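Local coordinates for protein formate dehydrogenase (Pyrobaculum aerophilum, PDB 1QP8) that probably acts as an NAD(P)H-dependent 2-hydroxyacid dehydrogenase, reducing substrates such as glyoxylate or hydroxypyruvate, and binds NADPH, at residues L215-V220 with A247-L252; G60-P65 with W238-F243. All coordinates share one frame; numbering follows the deposited sequence.

In the fold
Both contacts draw one side from the chain that follows strand 231-234 of the six-stranded parallel sheet. Interaction 1 (215-220 with 247-252) lies within the nucleotide-binding part, where helix 217-226 meets the short helix 247-250. Interaction 2 (60-65 with 238-243) reaches across the cleft that holds the NADPH, to the loop after strand 54-55. Their centres are about 17 Å apart, and W238 joins them: its NE1 lies 3.0 Å from L215 O, a probable hydrogen bond, and its ring packs on R217 and V220. Interaction 2 borders the cofactor, with G60 CA 3.3 Å from NDP O3D. From the NADPH-binding R211, the R240 side chain is about 3 Å away, that of R217 about 12 Å.

Interaction 1 (L215-V220 with A247-L252); sequences LDRDGV and AEFFSL
F249 and R217 bury the most surface, and the ring of F249 comes in between the base of the arginine and V220. Its CE1 lies over one face of the R217 guanidinium, 3.8 Å from NE, yet the two planes stand 84° apart, so they do not stack. The arginine's CG also touches CE1, at 3.9 Å, so both the aliphatic stem and the near end of the guanidinium lie against the ring. At the ring's edge lies R217 O, 3.7 Å from CZ, while V220 CG1 packs against CE2 at 3.7 Å. This is helix-to-helix packing within a Rossmann-type nucleotide-binding domain: the first turn of helix 217-226, N-capped by D216, receives the short helix 247-250. A branched, apolar valine and a flat phenylalanine suit this buried layer, which L221 and L224 extend. With CG anti to the backbone N (chi1 -156°) and a bend at chi3, R217 carries NH2 past the ring to E248 OE2, in a salt bridge of 2.6 Å whose hydrogen bond is weak and bent (116°); the carboxylate stands nearly perpendicular to the guanidinium, unlike a two-bonded pairing. NH1 forms a second salt bridge, with D246 OD1, so two carboxylates share the guanidinium.

Interaction 2 (G60-P65 with W238-F243); sequences GLDHLP and WGRNDF. With NDP (NADPH dihydro-nicotinamide-adenine-dinucleotide phosphate), chain C.
At the edge of the R240 guanidinium lies D62, and over one face H63. Near its plane D62 OD2 is 2.5 Å from NH2, in a salt bridge whose hydrogen bond is weak, with an N-H...O angle of 127°; over the face comes H63 CB, at a looser 4.5 Å from NH2. The carboxylate is turned 46° from the guanidinium plane, and OD1 stays 3.5 Å from NH2, so one oxygen does most of the holding. The two side chains approach from opposite directions: R240 is extended from CG to NE, a long reach suited to a gap across which the nearest CA atoms are 10.0 Å apart, while the short D62, its CG between the backbone N and the carbonyl carbon (chi1 55°), projects from the type I turn L61-L64. D62 OD1 also makes a long, weak ion pair with R211 NE. An asparagine in place of D62 would probably cost R240 NH2 its close carboxylate partner, leaving the guanidinium with the long, weak ion pair from NE to E213 OE2. Just before the turn, G60 lines the NADPH pocket, where a CB would crowd the ribose hydroxyl O3D. The contact links two sides of the cofactor cleft, consistent with the two-domain build of D-2-hydroxyacid dehydrogenases, and bridges two loops, one between strands 54-55 and 75-76, the other between strand 231-234 and helix 247-250.

Interaction 1 (L215-V220 with A247-L252)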
loop_
_atom_site.group_PDB
_atom_site.type_symbol
_atom_site.label_atom_id
_atom_site.label_comp_id
_atom_site.label_asym_id
_atom_site.label_seq_id
_atom_site.Cartn_x
_atom_site.Cartn_y
_atom_site.Cartn_z
ATOM N N LEU A 215 5.787 22.633 -2.230
ATOM C CA LEU A 215 4.436 22.927 -2.677
ATOM C C LEU A 215 4.038 24.284 -2.120
ATOM O O LEU A 215 4.315 24.591 -0.962
ATOM C CB LEU A 215 3.472 21.885 -2.134
ATOM C CG LEU A 215 3.685 20.427 -2.518
ATOM C CD1 LEU A 215 3.322 19.509 -1.343
ATOM C CD2 LEU A 215 2.839 20.115 -3.737
ATOM N N ASP A 216 3.397 25.103 -2.940
ATOM C CA ASP A 216 2.953 26.403 -2.476
ATOM C C ASP A 216 1.799 26.118 -1.528
ATOM O O ASP A 216 0.718 25.697 -1.962
ATOM C CB ASP A 216 2.508 27.252 -3.678
ATOM C CG ASP A 216 1.657 28.451 -3.284
ATOM O OD1 ASP A 216 1.982 29.166 -2.309
ATOM O OD2 ASP A 216 0.653 28.683 -3.988
ATOM N N ARG A 217 2.042 26.331 -0.235
ATOM C CA ARG A 217 1.033 26.075 0.782
ATOM C C ARG A 217 -0.356 26.621 0.426
ATOM O O ARG A 217 -1.358 25.911 0.540
ATOM C CB ARG A 217 1.480 26.634 2.123
ATOM C CG ARG A 217 0.809 25.921 3.262
ATOM C CD ARG A 217 0.997 26.610 4.592
ATOM N NE ARG A 217 -0.294 27.065 5.096
ATOM C CZ ARG A 217 -0.671 26.981 6.366
ATOM N NH1 ARG A 217 0.147 26.458 7.260
ATOM N NH2 ARG A 217 -1.868 27.411 6.741
ATOM N N ASP A 218 -0.425 27.867 -0.025
ATOM C CA ASP A 218 -1.711 28.446 -0.383
ATOM C C ASP A 218 -2.418 27.698 -1.504
ATOM O O ASP A 218 -3.645 27.592 -1.508
ATOM C CB ASP A 218 -1.537 29.907 -0.771
ATOM C CG ASP A 218 -1.516 30.819 0.430
ATOM O OD1 ASP A 218 -1.393 30.306 1.560
ATOM O OD2 ASP A 218 -1.615 32.049 0.255
ATOM N N GLY A 219 -1.645 27.177 -2.450
ATOM C CA GLY A 219 -2.230 26.461 -3.569
ATOM C C GLY A 219 -2.922 25.203 -3.122
ATOM O O GLY A 219 -4.059 24.950 -3.516
ATOM N N VAL A 220 -2.235 24.420 -2.293
ATOM C CA VAL A 220 -2.775 23.164 -1.767
ATOM C C VAL A 220 -4.110 23.424 -1.084
ATOM O O VAL A 220 -5.126 22.785 -1.372
ATOM C CB VAL A 220 -1.855 22.563 -0.705
ATOM C CG1 VAL A 220 -2.238 21.115 -0.464
ATOM C CG2 VAL A 220 -0.395 22.713 -1.123
ATOM N N ALA A 247 -2.660 23.134 11.270
ATOM C CA ALA A 247 -3.886 22.535 11.758
ATOM C C ALA A 247 -5.075 22.775 10.839
ATOM O O ALA A 247 -5.998 21.961 10.784
ATOM C CB ALA A 247 -4.185 23.071 13.123
ATOM N N GLU A 248 -5.082 23.890 10.122
ATOM C CA GLU A 248 -6.202 24.140 9.235
ATOM C C GLU A 248 -6.296 23.096 8.134
ATOM O O GLU A 248 -7.328 22.974 7.475
ATOM C CB GLU A 248 -6.112 25.524 8.614
ATOM C CG GLU A 248 -4.823 25.832 7.912
ATOM C CD GLU A 248 -4.753 27.300 7.548
ATOM O OE1 GLU A 248 -5.536 27.740 6.678
ATOM O OE2 GLU A 248 -3.930 28.023 8.148
ATOM N N PHE A 249 -5.220 22.343 7.920
ATOM C CA PHE A 249 -5.249 21.311 6.901
ATOM C C PHE A 249 -5.863 20.059 7.494
ATOM O O PHE A 249 -6.710 19.413 6.876
ATOM C CB PHE A 249 -3.841 20.982 6.393
ATOM C CG PHE A 249 -3.355 21.892 5.283
ATOM C CD1 PHE A 249 -2.701 23.085 5.570
ATOM C CD2 PHE A 249 -3.579 21.562 3.952
ATOM C CE1 PHE A 249 -2.283 23.930 4.548
ATOM C CE2 PHE A 249 -3.163 22.403 2.928
ATOM C CZ PHE A 249 -2.518 23.587 3.227
ATOM N N PHE A 250 -5.443 19.738 8.711
ATOM C CA PHE A 250 -5.915 18.541 9.391
ATOM C C PHE A 250 -7.431 18.491 9.613
ATOM O O PHE A 250 -8.012 17.409 9.759
ATOM C CB PHE A 250 -5.171 18.397 10.719
ATOM C CG PHE A 250 -3.682 18.601 10.594
ATOM C CD1 PHE A 250 -2.955 19.192 11.628
ATOM C CD2 PHE A 250 -3.017 18.269 9.414
ATOM C CE1 PHE A 250 -1.600 19.460 11.482
ATOM C CE2 PHE A 250 -1.669 18.535 9.263
ATOM C CZ PHE A 250 -0.950 19.136 10.299
ATOM N N SER A 251 -8.078 19.651 9.622
ATOM C CA SER A 251 -9.518 19.689 9.835
ATOM C C SER A 251 -10.279 19.574 8.519
ATOM O O SER A 251 -11.522 19.614 8.497
ATOM C CB SER A 251 -9.918 20.981 10.527
ATOM O OG SER A 251 -9.598 22.071 9.691
ATOM N N LEU A 252 -9.544 19.461 7.415
ATOM C CA LEU A 252 -10.195 19.299 6.122
ATOM C C LEU A 252 -10.393 17.802 5.964
ATOM O O LEU A 252 -9.477 17.008 6.175
ATOM C CB LEU A 252 -9.335 19.886 5.001
ATOM C CG LEU A 252 -9.404 21.427 4.972
ATOM C CD1 LEU A 252 -8.251 22.057 4.185
ATOM C CD2 LEU A 252 -10.746 21.819 4.367
#

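Interaction 2 (G60-P65 with W238-F243)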
loop_
_atom_site.group_PDB
_atom_site.type_symbol
_atom_site.label_atom_id
_atom_site.label_comp_id
_atom_site.label_asym_id
_atom_site.label_seq_id
_atom_site.Cartn_x
_atom_site.Cartn_y
_atom_site.Cartn_z
ATOM N N GLY A 60 18.052 15.246 3.778
ATOM C CA GLY A 60 17.988 16.583 3.207
ATOM C C GLY A 60 19.009 17.528 3.796
ATOM O O GLY A 60 19.633 17.186 4.791
ATOM N N LEU A 61 19.173 18.709 3.200
ATOM C CA LEU A 61 20.152 19.681 3.685
ATOM C C LEU A 61 19.636 21.114 3.725
ATOM O O LEU A 61 20.377 22.036 4.076
ATOM C CB LEU A 61 21.391 19.665 2.803
ATOM C CG LEU A 61 21.874 18.345 2.227
ATOM C CD1 LEU A 61 23.102 18.630 1.391
ATOM C CD2 LEU A 61 22.210 17.352 3.329
ATOM N N ASP A 62 18.380 21.309 3.351
ATOM C CA ASP A 62 17.793 22.643 3.340
ATOM C C ASP A 62 17.817 23.303 4.719
ATOM O O ASP A 62 17.943 24.527 4.827
ATOM C CB ASP A 62 16.354 22.569 2.842
ATOM C CG ASP A 62 15.516 21.591 3.642
ATOM O OD1 ASP A 62 15.734 20.359 3.511
ATOM O OD2 ASP A 62 14.644 22.061 4.405
ATOM N N HIS A 63 17.707 22.496 5.770
ATOM C CA HIS A 63 17.713 23.029 7.125
ATOM C C HIS A 63 19.055 23.624 7.574
ATOM O O HIS A 63 19.118 24.335 8.578
ATOM C CB HIS A 63 17.295 21.947 8.111
ATOM C CG HIS A 63 18.181 20.750 8.082
ATOM N ND1 HIS A 63 18.174 19.849 7.040
ATOM C CD2 HIS A 63 19.131 20.322 8.947
ATOM C CE1 HIS A 63 19.080 18.914 7.265
ATOM N NE2 HIS A 63 19.675 19.177 8.416
ATOM N N LEU A 64 20.127 23.342 6.844
ATOM C CA LEU A 64 21.439 23.871 7.212
ATOM C C LEU A 64 21.587 25.363 6.954
ATOM O O LEU A 64 21.156 25.872 5.915
ATOM C CB LEU A 64 22.532 23.156 6.431
ATOM C CG LEU A 64 22.750 21.664 6.630
ATOM C CD1 LEU A 64 23.887 21.237 5.696
ATOM C CD2 LEU A 64 23.115 21.366 8.077
ATOM N N PRO A 65 22.240 26.081 7.880
ATOM C CA PRO A 65 22.463 27.526 7.761
ATOM C C PRO A 65 22.873 27.925 6.356
ATOM O O PRO A 65 22.320 28.851 5.782
ATOM C CB PRO A 65 23.596 27.782 8.725
ATOM C CG PRO A 65 23.385 26.780 9.781
ATOM C CD PRO A 65 22.970 25.528 9.035
ATOM N N TRP A 238 4.590 22.411 6.217
ATOM C CA TRP A 238 5.206 23.734 6.204
ATOM C C TRP A 238 5.576 24.126 7.619
ATOM O O TRP A 238 6.582 24.788 7.841
ATOM C CB TRP A 238 4.251 24.757 5.598
ATOM C CG TRP A 238 3.937 24.429 4.183
ATOM C CD1 TRP A 238 4.659 24.777 3.080
ATOM C CD2 TRP A 238 2.876 23.590 3.719
ATOM N NE1 TRP A 238 4.118 24.203 1.958
ATOM C CE2 TRP A 238 3.021 23.468 2.322
ATOM C CE3 TRP A 238 1.816 22.924 4.352
ATOM C CZ2 TRP A 238 2.146 22.706 1.540
ATOM C CZ3 TRP A 238 0.940 22.163 3.573
ATOM C CH2 TRP A 238 1.114 22.062 2.182
ATOM N N GLY A 239 4.768 23.699 8.581
ATOM C CA GLY A 239 5.048 24.010 9.968
ATOM C C GLY A 239 6.339 23.370 10.434
ATOM O O GLY A 239 6.814 23.668 11.532
ATOM N N ARG A 240 6.894 22.481 9.615
ATOM C CA ARG A 240 8.151 21.817 9.933
ATOM C C ARG A 240 8.319 21.527 11.415
ATOM O O ARG A 240 9.020 22.261 12.111
ATOM C CB ARG A 240 9.327 22.692 9.479
ATOM C CG ARG A 240 10.028 22.202 8.239
ATOM C CD ARG A 240 11.256 23.025 7.896
ATOM N NE ARG A 240 12.065 22.325 6.897
ATOM C CZ ARG A 240 12.809 21.250 7.155
ATOM N NH1 ARG A 240 12.861 20.753 8.388
ATOM N NH2 ARG A 240 13.478 20.654 6.177
ATOM N N ASN A 241 7.682 20.477 11.909
ATOM C CA ASN A 241 7.813 20.123 13.320
ATOM C C ASN A 241 6.885 20.851 14.298
ATOM O O ASN A 241 6.702 20.405 15.437
ATOM C CB ASN A 241 9.263 20.292 13.772
ATOM C CG ASN A 241 9.776 19.074 14.478
ATOM O OD1 ASN A 241 9.249 18.687 15.522
ATOM N ND2 ASN A 241 10.798 18.444 13.909
ATOM N N ASP A 242 6.297 21.963 13.875
ATOM C CA ASP A 242 5.376 22.659 14.754
ATOM C C ASP A 242 4.023 21.964 14.627
ATOM O O ASP A 242 3.412 21.585 15.625
ATOM C CB ASP A 242 5.243 24.125 14.361
ATOM C CG ASP A 242 4.832 25.001 15.530
ATOM O OD1 ASP A 242 3.892 24.621 16.263
ATOM O OD2 ASP A 242 5.447 26.068 15.721
ATOM N N PHE A 243 3.577 21.790 13.385
ATOM C CA PHE A 243 2.304 21.133 13.049
ATOM C C PHE A 243 1.111 21.999 13.384
ATOM O O PHE A 243 0.290 22.301 12.513
ATOM C CB PHE A 243 2.146 19.777 13.758
ATOM C CG PHE A 243 3.197 18.777 13.394
ATOM C CD1 PHE A 243 4.015 18.217 14.379
ATOM C CD2 PHE A 243 3.414 18.431 12.077
ATOM C CE1 PHE A 243 5.032 17.339 14.047
ATOM C CE2 PHE A 243 4.436 17.548 11.732
ATOM C CZ PHE A 243 5.246 17.001 12.717
HETATM P PA NDP C . 18.271 12.138 -3.299
HETATM O O1A NDP C . 18.692 13.477 -2.781
HETATM O O2A NDP C . 18.247 11.672 -1.896
HETATM O O5B NDP C . 17.206 12.985 -4.231
HETATM C C5B NDP C . 17.764 13.233 -5.585
HETATM C C4B NDP C . 16.646 13.038 -6.673
HETATM O O4B NDP C . 15.702 14.172 -6.793
HETATM C C3B NDP C . 17.211 12.931 -8.144
HETATM O O3B NDP C . 16.248 12.324 -8.986
HETATM C C2B NDP C . 17.479 14.418 -8.378
HETATM O O2B NDP C . 17.857 14.944 -9.597
HETATM C C1B NDP C . 16.236 15.005 -7.854
HETATM N N9A NDP C . 16.349 16.405 -7.600
HETATM C C8A NDP C . 17.083 17.108 -6.682
HETATM N N7A NDP C . 16.876 18.423 -6.770
HETATM C C5A NDP C . 15.970 18.539 -7.795
HETATM C C6A NDP C . 15.343 19.690 -8.401
HETATM N N6A NDP C . 15.635 20.926 -7.953
HETATM N N1A NDP C . 14.459 19.461 -9.449
HETATM C C2A NDP C . 14.223 18.154 -9.857
HETATM N N3A NDP C . 14.759 17.053 -9.360
HETATM C C4A NDP C . 15.618 17.325 -8.309
HETATM O O3 NDP C . 16.923 11.345 -3.175
HETATM P PN NDP C . 15.750 10.855 -2.137
HETATM O O1N NDP C . 14.722 10.050 -2.836
HETATM O O2N NDP C . 16.314 10.113 -0.962
HETATM O O5D NDP C . 15.066 12.252 -1.551
HETATM C C5D NDP C . 15.738 12.936 -0.466
HETATM C C4D NDP C . 14.823 14.104 -0.062
HETATM O O4D NDP C . 13.573 13.574 0.443
HETATM C C3D NDP C . 15.444 14.915 1.074
HETATM O O3D NDP C . 16.267 15.926 0.516
HETATM C C2D NDP C . 14.186 15.412 1.835
HETATM O O2D NDP C . 13.752 16.696 1.360
HETATM C C1D NDP C . 13.153 14.277 1.638
HETATM N N1N NDP C . 13.072 13.315 2.837
HETATM C C2N NDP C . 11.794 13.240 3.491
HETATM C C3N NDP C . 11.705 12.357 4.596
HETATM C C7N NDP C . 10.315 12.251 5.336
HETATM O O7N NDP C . 10.180 11.365 6.159
HETATM N N7N NDP C . 9.355 13.157 5.003
HETATM C C4N NDP C . 12.792 11.542 5.095
HETATM C C5N NDP C . 14.005 11.722 4.339
HETATM C C6N NDP C . 14.178 12.545 3.268
HETATM P P2B NDP C . 19.535 15.145 -9.777
HETATM O O1X NDP C . 19.466 15.748 -11.159
HETATM O O2X NDP C . 19.880 16.081 -8.673
HETATM O O3X NDP C . 20.095 13.810 -9.652
#